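Local coordinates for protein multicopper oxidase (Pseudomonas thermotolerans, PDB 6VOW) that probably oxidises phenol-like substrates at one copper site and reduces dioxygen to water at a copper cluster, as laccase-type multicopper oxidases do, at residues L325-E330 with W435-H440; M49-V52 with V56-A59; V110-V115 with F121-K126; V155-P160 with V218-L223. All coordinates share one frame; numbering follows the deposited sequence.

How the contacts relate
All four contacts are buried. Contacts 2 and 3 hold the two outermost strands of one four-stranded sheet, 57-62 and 120-126, and their centres are about 30 Å apart. Contact 2 lies farthest out, about 23 Å from the centre of the chain, and relies on backbone hydrogen bonds and a water at a hairpin end. Contact 3, about 19 Å out, packs a glutamine amide and a valine against aromatic rings. Contacts 1 and 4 each lie about 16 Å from the centre, on opposite sides of it. Contact 1 is an all-aromatic core between two sheets, beside the copper ligands; contact 4 is a charge network between the loop after strand 151-156 and strand 218-225.

Contact 1: L325-E330 with W435-H440; sequences LSFRFE and WMFHCH. With CU (copper (II) ion), chain D; C2O (Cu-O-Cu linkage), chain B.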
loop_
_atom_site.group_PDB
_atom_site.type_symbol
_atom_site.label_atom_id
_atom_site.label_comp_id
_atom_site.label_asym_id
_atom_site.label_seq_id
_atom_site.Cartn_x
_atom_site.Cartn_y
_atom_site.Cartn_z
ATOM N N LEU A 325 -18.152 2.893 16.049
ATOM C CA LEU A 325 -18.593 3.814 15.018
ATOM C C LEU A 325 -18.876 3.032 13.777
ATOM O O LEU A 325 -18.108 2.166 13.355
ATOM C CB LEU A 325 -17.571 4.888 14.688
ATOM C CG LEU A 325 -17.389 5.964 15.769
ATOM C CD1 LEU A 325 -16.737 5.386 17.024
ATOM C CD2 LEU A 325 -16.562 7.128 15.210
ATOM N N SER A 326 -20.004 3.364 13.172
ATOM C CA SER A 326 -20.396 2.664 12.007
ATOM C C SER A 326 -20.217 3.574 10.852
ATOM O O SER A 326 -20.522 4.777 10.925
ATOM C CB SER A 326 -21.811 2.193 12.101
ATOM O OG SER A 326 -21.835 1.001 11.332
ATOM N N PHE A 327 -19.691 2.997 9.790
ATOM C CA PHE A 327 -19.402 3.727 8.583
ATOM C C PHE A 327 -20.086 2.992 7.426
ATOM O O PHE A 327 -19.954 1.745 7.294
ATOM C CB PHE A 327 -17.876 3.837 8.402
ATOM C CG PHE A 327 -17.199 4.717 9.430
ATOM C CD1 PHE A 327 -16.507 4.169 10.498
ATOM C CD2 PHE A 327 -17.252 6.091 9.320
ATOM C CE1 PHE A 327 -15.874 4.991 11.433
ATOM C CE2 PHE A 327 -16.660 6.913 10.255
ATOM C CZ PHE A 327 -15.963 6.379 11.306
ATOM N N ARG A 328 -20.840 3.753 6.618
ATOM C CA ARG A 328 -21.532 3.211 5.419
ATOM C C ARG A 328 -20.896 3.653 4.101
ATOM O O ARG A 328 -20.836 4.835 3.817
ATOM C CB ARG A 328 -23.016 3.612 5.425
ATOM C CG ARG A 328 -23.810 3.101 6.637
ATOM C CD ARG A 328 -25.229 3.639 6.635
ATOM N NE ARG A 328 -25.293 5.092 6.402
ATOM C CZ ARG A 328 -24.963 6.039 7.291
ATOM N NH1 ARG A 328 -24.534 5.750 8.523
ATOM N NH2 ARG A 328 -25.081 7.311 6.940
ATOM N N PHE A 329 -20.469 2.684 3.281
ATOM C CA PHE A 329 -19.870 2.949 1.952
ATOM C C PHE A 329 -20.873 2.370 0.906
ATOM O O PHE A 329 -21.113 1.181 0.974
ATOM C CB PHE A 329 -18.431 2.231 1.786
ATOM C CG PHE A 329 -17.477 2.377 2.974
ATOM C CD1 PHE A 329 -16.412 3.296 2.936
ATOM C CD2 PHE A 329 -17.602 1.581 4.123
ATOM C CE1 PHE A 329 -15.541 3.474 4.028
ATOM C CE2 PHE A 329 -16.729 1.744 5.225
ATOM C CZ PHE A 329 -15.691 2.685 5.165
ATOM N N GLU A 330 -21.532 3.055 -0.049
ATOM C CA GLU A 330 -21.839 4.454 -0.170
ATOM C C GLU A 330 -23.276 4.543 0.284
ATOM O O GLU A 330 -23.852 3.527 0.711
ATOM C CB GLU A 330 -21.670 4.934 -1.649
ATOM C CG GLU A 330 -22.682 4.409 -2.726
ATOM C CD GLU A 330 -23.562 5.481 -3.553
ATOM O OE1 GLU A 330 -24.792 5.288 -3.534
ATOM O OE2 GLU A 330 -23.121 6.459 -4.269
ATOM N N TRP A 435 -7.001 12.493 10.273
ATOM C CA TRP A 435 -6.499 11.443 9.379
ATOM C C TRP A 435 -7.519 11.044 8.332
ATOM O O TRP A 435 -8.653 10.684 8.649
ATOM C CB TRP A 435 -6.202 10.199 10.197
ATOM C CG TRP A 435 -5.430 10.566 11.300
ATOM C CD1 TRP A 435 -5.877 10.852 12.551
ATOM C CD2 TRP A 435 -4.060 10.870 11.276
ATOM N NE1 TRP A 435 -4.839 11.277 13.332
ATOM C CE2 TRP A 435 -3.704 11.292 12.571
ATOM C CE3 TRP A 435 -3.085 10.793 10.311
ATOM C CZ2 TRP A 435 -2.383 11.583 12.927
ATOM C CZ3 TRP A 435 -1.752 11.124 10.691
ATOM C CH2 TRP A 435 -1.437 11.501 11.977
ATOM N N MET A 436 -7.072 11.056 7.100
ATOM C CA MET A 436 -7.866 10.551 5.983
ATOM C C MET A 436 -8.185 9.069 6.119
ATOM O O MET A 436 -7.366 8.229 6.542
ATOM C CB MET A 436 -7.181 10.766 4.619
ATOM C CG MET A 436 -6.775 12.201 4.288
ATOM S SD MET A 436 -8.142 13.404 4.461
ATOM C CE MET A 436 -8.159 13.754 6.234
ATOM N N PHE A 437 -9.384 8.789 5.658
ATOM C CA PHE A 437 -10.001 7.502 5.744
ATOM C C PHE A 437 -10.727 7.295 4.444
ATOM O O PHE A 437 -11.657 7.996 4.147
ATOM C CB PHE A 437 -10.955 7.529 6.870
ATOM C CG PHE A 437 -11.652 6.259 7.108
ATOM C CD1 PHE A 437 -10.984 5.067 7.136
ATOM C CD2 PHE A 437 -13.009 6.279 7.425
ATOM C CE1 PHE A 437 -11.655 3.888 7.410
ATOM C CE2 PHE A 437 -13.689 5.111 7.732
ATOM C CZ PHE A 437 -12.998 3.908 7.725
ATOM N N HIS A 438 -10.199 6.406 3.641
ATOM C CA HIS A 438 -10.645 6.357 2.285
ATOM C C HIS A 438 -10.412 5.008 1.569
ATOM O O HIS A 438 -9.586 4.136 1.967
ATOM C CB HIS A 438 -10.063 7.549 1.518
ATOM C CG HIS A 438 -8.620 7.380 1.210
ATOM N ND1 HIS A 438 -8.185 6.595 0.179
ATOM C CD2 HIS A 438 -7.512 7.773 1.873
ATOM C CE1 HIS A 438 -6.872 6.563 0.166
ATOM N NE2 HIS A 438 -6.447 7.270 1.182
ATOM N N CYS A 439 -11.178 4.820 0.484
ATOM C CA CYS A 439 -10.979 3.670 -0.346
ATOM C C CYS A 439 -9.704 3.983 -1.093
ATOM O O CYS A 439 -9.478 5.142 -1.530
ATOM C CB CYS A 439 -12.109 3.447 -1.339
ATOM S SG CYS A 439 -11.608 2.232 -2.586
ATOM N N HIS A 440 -8.852 2.977 -1.232
ATOM C CA HIS A 440 -7.548 3.182 -1.920
ATOM C C HIS A 440 -7.546 2.849 -3.453
ATOM O O HIS A 440 -6.474 2.716 -4.119
ATOM C CB HIS A 440 -6.453 2.487 -1.124
ATOM C CG HIS A 440 -5.161 3.268 -1.126
ATOM N ND1 HIS A 440 -4.391 3.393 -2.264
ATOM C CD2 HIS A 440 -4.571 4.041 -0.176
ATOM C CE1 HIS A 440 -3.371 4.195 -2.003
ATOM N NE2 HIS A 440 -3.444 4.580 -0.736
HETATM CU CU CU D . -13.570 1.747 -3.495
HETATM CU CU2 C2O B . -1.693 5.023 0.254
HETATM CU CU3 C2O B . -4.544 8.300 1.767
HETATM O O1 C2O B . -3.231 6.552 1.045
#
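Phe327 turns one face of its ring to Phe437, whose CE2 stands over the ring centre, 3.9 Å from Phe327 CG. The pair is edge-to-face, with ring planes at 70° and centroids 5.2 Å apart. Phe378 meets the Phe327 ring as well. Two residues on, Phe329 sends its ring toward the same partner in an offset edge-to-face pair, planes at 71°, with its own edge directed at Phe437 and Phe329 CZ 3.9 Å from Phe437 CZ. Phe437 CE2 serves Phe327 and its CZ serves Phe329; with CG anti to the backbone N (chi1 -179°), the ring extends toward strand 323-329. The three rings form an aromatic cluster between the two sheets of a cupredoxin-type beta sandwich, with Leu380, Ile390 and Ile453 packed around Phe437. Behind Phe437 the strand turns to metal binding, in the His-Cys-His run by which multicopper oxidases link their copper sites. Cys439 SG binds the mononuclear copper at 2.2 Å, together with His388 and His444. On either side of it in sequence, His438 and His440 bind different coppers of the Cu-O-Cu group through NE2. The His438 ring is fixed by ND1, which donates to Cys439 O at 2.6 Å from above the carbonyl plane.

Contact 2: M49-V52 with V56-A59; sequences MELV and VTPA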
loop_
_atom_site.group_PDB
_atom_site.type_symbol
_atom_site.label_atom_id
_atom_site.label_comp_id
_atom_site.label_asym_id
_atom_site.label_seq_id
_atom_site.Cartn_x
_atom_site.Cartn_y
_atom_site.Cartn_z
ATOM N N MET A 49 9.479 6.336 -20.285
ATOM C CA MET A 49 9.636 4.911 -20.075
ATOM C C MET A 49 9.132 4.177 -21.262
ATOM O O MET A 49 8.109 4.546 -21.807
ATOM C CB MET A 49 8.749 4.523 -18.958
ATOM C CG MET A 49 9.219 5.079 -17.694
ATOM S SD MET A 49 8.282 4.371 -16.405
ATOM C CE MET A 49 8.577 2.585 -16.505
ATOM N N GLU A 50 9.842 3.111 -21.622
ATOM C CA GLU A 50 9.509 2.243 -22.781
ATOM C C GLU A 50 8.844 1.137 -22.101
ATOM O O GLU A 50 9.501 0.176 -21.739
ATOM C CB GLU A 50 10.780 1.736 -23.538
ATOM C CG GLU A 50 10.627 1.322 -25.023
ATOM C CD GLU A 50 11.939 0.819 -25.653
ATOM O OE1 GLU A 50 13.060 0.966 -25.052
ATOM O OE2 GLU A 50 11.834 0.244 -26.765
ATOM N N LEU A 51 7.570 1.311 -21.802
ATOM C CA LEU A 51 6.779 0.206 -21.236
ATOM C C LEU A 51 6.243 -0.685 -22.310
ATOM O O LEU A 51 6.107 -1.887 -22.120
ATOM C CB LEU A 51 5.582 0.752 -20.502
ATOM C CG LEU A 51 5.693 1.178 -19.063
ATOM C CD1 LEU A 51 4.412 1.896 -18.755
ATOM C CD2 LEU A 51 5.821 -0.006 -18.165
ATOM N N VAL A 52 5.846 -0.061 -23.410
ATOM C CA VAL A 52 5.433 -0.785 -24.561
ATOM C C VAL A 52 6.627 -0.659 -25.463
ATOM O O VAL A 52 6.977 0.479 -25.809
ATOM C CB VAL A 52 4.173 -0.165 -25.161
ATOM C CG1 VAL A 52 3.834 -0.777 -26.499
ATOM C CG2 VAL A 52 3.003 -0.388 -24.224
ATOM N N VAL A 56 7.089 5.523 -26.197
ATOM C CA VAL A 56 7.464 6.316 -25.043
ATOM C C VAL A 56 6.242 6.519 -24.323
ATOM O O VAL A 56 5.259 6.926 -24.904
ATOM C CB VAL A 56 7.999 7.694 -25.409
ATOM C CG1 VAL A 56 7.939 8.646 -24.201
ATOM C CG2 VAL A 56 9.429 7.530 -25.897
ATOM N N THR A 57 6.320 6.266 -23.035
ATOM C CA THR A 57 5.265 6.571 -22.142
ATOM C C THR A 57 5.814 7.693 -21.287
ATOM O O THR A 57 6.964 7.616 -20.769
ATOM C CB THR A 57 4.931 5.401 -21.277
ATOM O OG1 THR A 57 4.414 4.343 -22.094
ATOM C CG2 THR A 57 3.879 5.869 -20.283
ATOM N N PRO A 58 5.020 8.764 -21.182
ATOM C CA PRO A 58 5.603 9.951 -20.597
ATOM C C PRO A 58 5.375 9.941 -19.089
ATOM O O PRO A 58 4.623 10.713 -18.635
ATOM C CB PRO A 58 4.857 11.081 -21.322
ATOM C CG PRO A 58 3.477 10.519 -21.537
ATOM C CD PRO A 58 3.735 9.067 -21.860
ATOM N N ALA A 59 6.011 9.026 -18.370
ATOM C CA ALA A 59 5.681 8.800 -16.950
ATOM C C ALA A 59 6.324 9.826 -16.041
ATOM O O ALA A 59 7.177 10.608 -16.486
ATOM C CB ALA A 59 6.096 7.370 -16.516
HETATM O O HOH W 1 5.877 2.787 -23.649
#
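Met49 and Thr57 face each other as an antiparallel hydrogen-bonded pair at the end of a beta hairpin, where strand 37-49 hands over through a short loop to strand 57-62. Both bonds of the pair are made: Met49 N donates to Thr57 O at 2.9 Å, and Thr57 N returns the bond to Met49 O at 2.8 Å. Each carbonyl also receives a second, weak bond from its own segment, Met49 O from Leu51 N and Thr57 O from Ala59 N. The latter closes an inverse gamma turn centred on Pro58. Side chains add an apolar touch alongside the bonded pair: Met49 lays its SD against Ala59 CB at 3.7 Å, its chain bent at the last torsion (chi3 60°) so that the terminal methyl turns off beyond the sulfur. Further along the turn, Leu51 CB lies 4.1 Å from Thr57 OG1, a loose contact in which the two side chains cross at a slant. In the next shell, Glu50 OE2 accepts a hydrogen bond from Gly54 N inside the loop, tying the connection to itself. The threonine is further held from outside the hairpin by Gly180 O, to which OG1 is hydrogen-bonded, while Phe182 packs on its side chain; Leu51 and Val52 rest on strand 200-203. A water bridges the two arms of the hairpin, accepting from Val52 N at 2.9 Å and donating to Thr57 OG1 at 2.6 Å.

Contact 3: V110-V115 with F121-K126; sequences VSQLPV and FDYVFK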
loop_
_atom_site.group_PDB
_atom_site.type_symbol
_atom_site.label_atom_id
_atom_site.label_comp_id
_atom_site.label_asym_id
_atom_site.label_seq_id
_atom_site.Cartn_x
_atom_site.Cartn_y
_atom_site.Cartn_z
ATOM N N VAL A 110 -3.855 19.497 5.401
ATOM C CA VAL A 110 -4.049 18.868 6.699
ATOM C C VAL A 110 -2.674 18.695 7.316
ATOM O O VAL A 110 -2.492 19.096 8.453
ATOM C CB VAL A 110 -4.786 17.529 6.515
ATOM C CG1 VAL A 110 -4.656 16.595 7.705
ATOM C CG2 VAL A 110 -6.261 17.805 6.161
ATOM N N SER A 111 -1.725 18.118 6.557
ATOM C CA SER A 111 -0.334 17.922 7.009
ATOM C C SER A 111 0.511 19.144 6.717
ATOM O O SER A 111 1.302 19.550 7.528
ATOM C CB SER A 111 0.428 16.740 6.298
ATOM O OG SER A 111 1.948 16.929 6.286
ATOM N N GLN A 112 0.403 19.627 5.488
ATOM C CA GLN A 112 1.339 20.592 4.900
ATOM C C GLN A 112 0.672 21.302 3.739
ATOM O O GLN A 112 -0.393 20.948 3.287
ATOM C CB GLN A 112 2.602 19.886 4.364
ATOM C CG GLN A 112 2.319 18.900 3.229
ATOM C CD GLN A 112 3.549 18.281 2.613
ATOM O OE1 GLN A 112 4.281 18.943 1.890
ATOM N NE2 GLN A 112 3.743 16.987 2.831
ATOM N N LEU A 113 1.380 22.268 3.215
ATOM C CA LEU A 113 1.082 22.855 1.952
ATOM C C LEU A 113 1.658 21.988 0.887
ATOM O O LEU A 113 2.775 21.457 1.100
ATOM C CB LEU A 113 1.730 24.247 1.881
ATOM C CG LEU A 113 1.094 25.141 2.935
ATOM C CD1 LEU A 113 1.979 26.354 3.120
ATOM C CD2 LEU A 113 -0.331 25.512 2.529
ATOM N N PRO A 114 0.951 21.819 -0.260
ATOM C CA PRO A 114 1.544 21.117 -1.389
ATOM C C PRO A 114 2.938 21.605 -1.640
ATOM O O PRO A 114 3.216 22.773 -1.451
ATOM C CB PRO A 114 0.679 21.552 -2.571
ATOM C CG PRO A 114 -0.671 21.822 -1.958
ATOM C CD PRO A 114 -0.435 22.260 -0.550
ATOM N N VAL A 115 3.814 20.746 -2.079
ATOM C CA VAL A 115 5.118 21.157 -2.380
ATOM C C VAL A 115 5.024 21.598 -3.813
ATOM O O VAL A 115 4.693 20.802 -4.667
ATOM C CB VAL A 115 6.086 19.963 -2.293
ATOM C CG1 VAL A 115 7.480 20.432 -2.760
ATOM C CG2 VAL A 115 6.055 19.364 -0.863
ATOM N N PHE A 121 10.629 19.501 0.537
ATOM C CA PHE A 121 9.990 19.341 1.849
ATOM C C PHE A 121 10.807 18.215 2.479
ATOM O O PHE A 121 11.270 17.260 1.790
ATOM C CB PHE A 121 8.488 18.970 1.763
ATOM C CG PHE A 121 7.772 19.009 3.079
ATOM C CD1 PHE A 121 7.686 17.865 3.883
ATOM C CD2 PHE A 121 7.151 20.211 3.545
ATOM C CE1 PHE A 121 6.971 17.888 5.087
ATOM C CE2 PHE A 121 6.444 20.236 4.770
ATOM C CZ PHE A 121 6.349 19.071 5.535
ATOM N N ASP A 122 11.081 18.396 3.757
ATOM C CA ASP A 122 11.898 17.445 4.488
ATOM C C ASP A 122 10.964 16.621 5.321
ATOM O O ASP A 122 10.435 17.121 6.334
ATOM C CB ASP A 122 12.854 18.191 5.351
ATOM C CG ASP A 122 14.115 18.606 4.638
ATOM O OD1 ASP A 122 14.601 17.901 3.751
ATOM O OD2 ASP A 122 14.683 19.632 5.023
ATOM N N TYR A 123 10.774 15.357 4.902
ATOM C CA TYR A 123 9.968 14.413 5.698
ATOM C C TYR A 123 10.940 13.745 6.621
ATOM O O TYR A 123 11.821 13.076 6.158
ATOM C CB TYR A 123 9.188 13.364 4.862
ATOM C CG TYR A 123 8.161 14.006 3.923
ATOM C CD1 TYR A 123 6.883 14.259 4.333
ATOM C CD2 TYR A 123 8.492 14.315 2.617
ATOM C CE1 TYR A 123 5.951 14.847 3.496
ATOM C CE2 TYR A 123 7.577 14.897 1.756
ATOM C CZ TYR A 123 6.318 15.169 2.202
ATOM O OH TYR A 123 5.478 15.770 1.350
ATOM N N VAL A 124 10.785 13.952 7.923
ATOM C CA VAL A 124 11.544 13.267 8.977
ATOM C C VAL A 124 10.608 12.598 9.942
ATOM O O VAL A 124 9.751 13.282 10.558
ATOM C CB VAL A 124 12.362 14.221 9.936
ATOM C CG1 VAL A 124 13.684 13.574 10.292
ATOM C CG2 VAL A 124 12.561 15.602 9.386
ATOM N N PHE A 125 10.770 11.299 10.148
ATOM C CA PHE A 125 9.933 10.647 11.177
ATOM C C PHE A 125 10.626 9.354 11.539
ATOM O O PHE A 125 11.525 8.872 10.807
ATOM C CB PHE A 125 8.530 10.373 10.650
ATOM C CG PHE A 125 8.537 9.702 9.292
ATOM C CD1 PHE A 125 8.594 10.451 8.113
ATOM C CD2 PHE A 125 8.528 8.288 9.156
ATOM C CE1 PHE A 125 8.595 9.815 6.864
ATOM C CE2 PHE A 125 8.506 7.689 7.888
ATOM C CZ PHE A 125 8.527 8.465 6.764
ATOM N N LYS A 126 10.311 8.870 12.717
ATOM C CA LYS A 126 10.829 7.591 13.159
ATOM C C LYS A 126 9.866 6.552 12.584
ATOM O O LYS A 126 8.637 6.750 12.560
ATOM C CB LYS A 126 10.864 7.492 14.717
ATOM C CG LYS A 126 11.707 8.508 15.466
ATOM C CD LYS A 126 11.636 8.295 16.993
ATOM C CE LYS A 126 12.524 7.151 17.457
ATOM N NZ LYS A 126 13.957 7.399 17.113
#
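Gln112 and Phe121 reach toward each other from opposite directions, and the flat amide of the glutamine comes to lie over one face of the phenylalanine ring, offset toward its rim. The two planes are only 25° apart, so amide and ring are stacked rather than crossed. The aliphatic part follows, with Gln112 CB 3.9 Å from Phe121 CE2. Phe121 is brought under the amide by its first torsion, which places CG anti to the backbone N (chi1 -171°). Tyr123, two residues further along the strand, meets the same amide quite differently: the amide end sits at the edge of its ring, with the planes 52° apart, and Gln112 CD is 3.4 Å from Tyr123 OH. The hydroxyl has a firm partner elsewhere, a hydrogen bond with Ile93 N. Within the strand, Phe121 CD1 stands 3.4 Å above the centre of the Tyr123 ring, so the phenylalanine links both partners. Val115 closes the cluster from the loop side, its CG2 3.6 Å from Phe121 CB. With an alanine at Phe121, the Gln112 amide would probably lose the surface it lies on and become freer to turn, while one face of Tyr123 would lose its cover. Strand 120-126 is an outer strand of its four-stranded sheet in the first cupredoxin-like domain. It pairs with strand 78-85 through Phe121 with Phe83 and Tyr123 with Val81, while Trp95 of strand 94-96 meets Tyr123 edge-to-face and the loop 110-115 lies against the strand's beginning.

Contact 4: V155-P160 with V218-L223; sequences VEEREP and VVRLRL
Glu157 and Arg220 form a two-pronged salt bridge, the guanidinium meeting the carboxylate end-on with one nitrogen to each oxygen. Arg220 NH2 reaches Glu157 OE2 at 2.7 Å, nearly straight at 174°, on the syn side but tilted out of the carboxylate plane; Arg220 NH1 reaches Glu157 OE1 at 3.1 Å, from above that plane. Both acceptors lie close to the guanidinium plane, although the two groups are twisted 29° apart. Arg220 reaches across with its chain extended, whereas Glu157 bends at chi2 (69°) to meet it. A second kind of interaction runs through a water, which donates to Val155 O at 2.8 Å and to Glu157 OE2 at 2.6 Å and accepts from Arg222 NH1. Third, the two guanidinium groups overlap, Arg222 NH2 lying 3.3 Å above the plane of Arg220, toward its rim. Surrounding carboxylates probably offset this gathering of charge: Arg220 NE is paired with Asp269 and Arg222 NH2 with Glu166. An alanine in place of Glu157 removes both acceptors, and is likely to leave the end of Arg220 less firmly held and its buried charge only partly balanced. The charged network joins the loop that follows strand 151-156, in the first cupredoxin-like domain, to strand 218-225 of another sheet, probably in the second, consistent with an interdomain contact in a three-domain, laccase-like fold.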
loop_
_atom_site.group_PDB
_atom_site.type_symbol
_atom_site.label_atom_id
_atom_site.label_comp_id
_atom_site.label_asym_id
_atom_site.label_seq_id
_atom_site.Cartn_x
_atom_site.Cartn_y
_atom_site.Cartn_z
ATOM N N VAL A 155 10.932 -0.928 6.092
ATOM C CA VAL A 155 11.465 -0.717 7.387
ATOM C C VAL A 155 11.978 -2.068 7.887
ATOM O O VAL A 155 11.191 -2.965 8.147
ATOM C CB VAL A 155 10.432 -0.056 8.320
ATOM C CG1 VAL A 155 11.052 0.210 9.720
ATOM C CG2 VAL A 155 9.964 1.291 7.699
ATOM N N GLU A 156 13.322 -2.235 7.886
ATOM C CA GLU A 156 13.951 -3.408 8.350
ATOM C C GLU A 156 13.604 -3.681 9.843
ATOM O O GLU A 156 13.426 -2.757 10.671
ATOM C CB GLU A 156 15.458 -3.324 8.093
ATOM C CG GLU A 156 15.773 -3.397 6.581
ATOM C CD GLU A 156 17.239 -3.206 6.201
ATOM O OE1 GLU A 156 18.038 -3.336 7.140
ATOM O OE2 GLU A 156 17.581 -2.943 4.998
ATOM N N GLU A 157 13.435 -4.949 10.187
ATOM C CA GLU A 157 13.235 -5.327 11.645
ATOM C C GLU A 157 14.476 -4.869 12.497
ATOM O O GLU A 157 15.607 -4.814 12.006
ATOM C CB GLU A 157 13.065 -6.830 11.849
ATOM C CG GLU A 157 11.790 -7.462 11.254
ATOM C CD GLU A 157 11.811 -7.475 9.691
ATOM O OE1 GLU A 157 12.895 -7.701 9.008
ATOM O OE2 GLU A 157 10.721 -7.249 9.133
ATOM N N ARG A 158 14.256 -4.545 13.744
ATOM C CA ARG A 158 15.367 -4.084 14.586
ATOM C C ARG A 158 16.364 -5.216 14.766
ATOM O O ARG A 158 17.575 -5.003 14.633
ATOM C CB ARG A 158 14.899 -3.549 15.927
ATOM C CG ARG A 158 16.072 -2.865 16.695
ATOM C CD ARG A 158 15.650 -1.913 17.791
ATOM N NE ARG A 158 14.395 -2.482 18.244
ATOM C CZ ARG A 158 13.192 -1.940 18.153
ATOM N NH1 ARG A 158 13.015 -0.705 17.751
ATOM N NH2 ARG A 158 12.129 -2.666 18.573
ATOM N N GLU A 159 15.893 -6.413 15.036
ATOM C CA GLU A 159 16.785 -7.560 15.097
ATOM C C GLU A 159 16.628 -8.347 13.816
ATOM O O GLU A 159 15.538 -8.369 13.213
ATOM C CB GLU A 159 16.462 -8.488 16.340
ATOM C CG GLU A 159 16.513 -7.813 17.736
ATOM C CD GLU A 159 17.861 -7.077 18.081
ATOM O OE1 GLU A 159 18.943 -7.460 17.550
ATOM O OE2 GLU A 159 17.861 -6.098 18.906
ATOM N N PRO A 160 17.681 -9.040 13.418
ATOM C CA PRO A 160 17.715 -9.800 12.201
ATOM C C PRO A 160 16.550 -10.765 12.159
ATOM O O PRO A 160 16.352 -11.513 13.072
ATOM C CB PRO A 160 19.084 -10.572 12.270
ATOM C CG PRO A 160 19.654 -10.318 13.606
ATOM C CD PRO A 160 19.010 -9.043 14.089
ATOM N N VAL A 218 14.954 -20.246 1.656
ATOM C CA VAL A 218 13.684 -19.529 1.905
ATOM C C VAL A 218 13.845 -18.016 1.637
ATOM O O VAL A 218 14.719 -17.363 2.146
ATOM C CB VAL A 218 13.124 -19.802 3.322
ATOM C CG1 VAL A 218 11.971 -18.898 3.685
ATOM C CG2 VAL A 218 12.629 -21.236 3.433
ATOM N N VAL A 219 12.978 -17.463 0.788
ATOM C CA VAL A 219 13.141 -16.123 0.333
ATOM C C VAL A 219 11.946 -15.368 0.759
ATOM O O VAL A 219 10.894 -15.831 0.609
ATOM C CB VAL A 219 13.249 -16.004 -1.179
ATOM C CG1 VAL A 219 13.282 -14.525 -1.540
ATOM C CG2 VAL A 219 14.498 -16.748 -1.692
ATOM N N ARG A 220 12.147 -14.194 1.304
ATOM C CA ARG A 220 11.066 -13.289 1.676
ATOM C C ARG A 220 10.777 -12.396 0.492
ATOM O O ARG A 220 11.610 -11.548 0.118
ATOM C CB ARG A 220 11.577 -12.429 2.766
ATOM C CG ARG A 220 10.637 -11.357 3.176
ATOM C CD ARG A 220 11.354 -10.535 4.191
ATOM N NE ARG A 220 10.430 -9.764 4.987
ATOM C CZ ARG A 220 10.773 -9.220 6.137
ATOM N NH1 ARG A 220 12.008 -9.434 6.618
ATOM N NH2 ARG A 220 9.884 -8.498 6.833
ATOM N N LEU A 221 9.621 -12.606 -0.110
ATOM C CA LEU A 221 9.175 -11.808 -1.248
ATOM C C LEU A 221 8.323 -10.742 -0.672
ATOM O O LEU A 221 7.292 -11.005 -0.020
ATOM C CB LEU A 221 8.303 -12.642 -2.218
ATOM C CG LEU A 221 8.890 -13.865 -2.860
ATOM C CD1 LEU A 221 7.866 -14.452 -3.819
ATOM C CD2 LEU A 221 10.126 -13.432 -3.579
ATOM N N ARG A 222 8.772 -9.545 -0.860
ATOM C CA ARG A 222 8.036 -8.384 -0.346
ATOM C C ARG A 222 7.164 -7.947 -1.509
ATOM O O ARG A 222 7.695 -7.566 -2.537
ATOM C CB ARG A 222 9.030 -7.252 0.015
ATOM C CG ARG A 222 10.005 -7.644 1.100
ATOM C CD ARG A 222 11.024 -6.543 1.287
ATOM N NE ARG A 222 11.999 -6.785 2.387
ATOM C CZ ARG A 222 11.762 -6.613 3.681
ATOM N NH1 ARG A 222 10.614 -6.298 4.125
ATOM N NH2 ARG A 222 12.731 -6.820 4.588
ATOM N N LEU A 223 5.845 -8.022 -1.343
ATOM C CA LEU A 223 4.900 -7.793 -2.475
ATOM C C LEU A 223 4.168 -6.544 -2.168
ATOM O O LEU A 223 3.494 -6.448 -1.125
ATOM C CB LEU A 223 3.936 -8.936 -2.552
ATOM C CG LEU A 223 4.644 -10.119 -3.235
ATOM C CD1 LEU A 223 4.114 -11.452 -2.743
ATOM C CD2 LEU A 223 4.391 -10.007 -4.710
HETATM O O HOH W 2 11.007 -5.573 7.148
#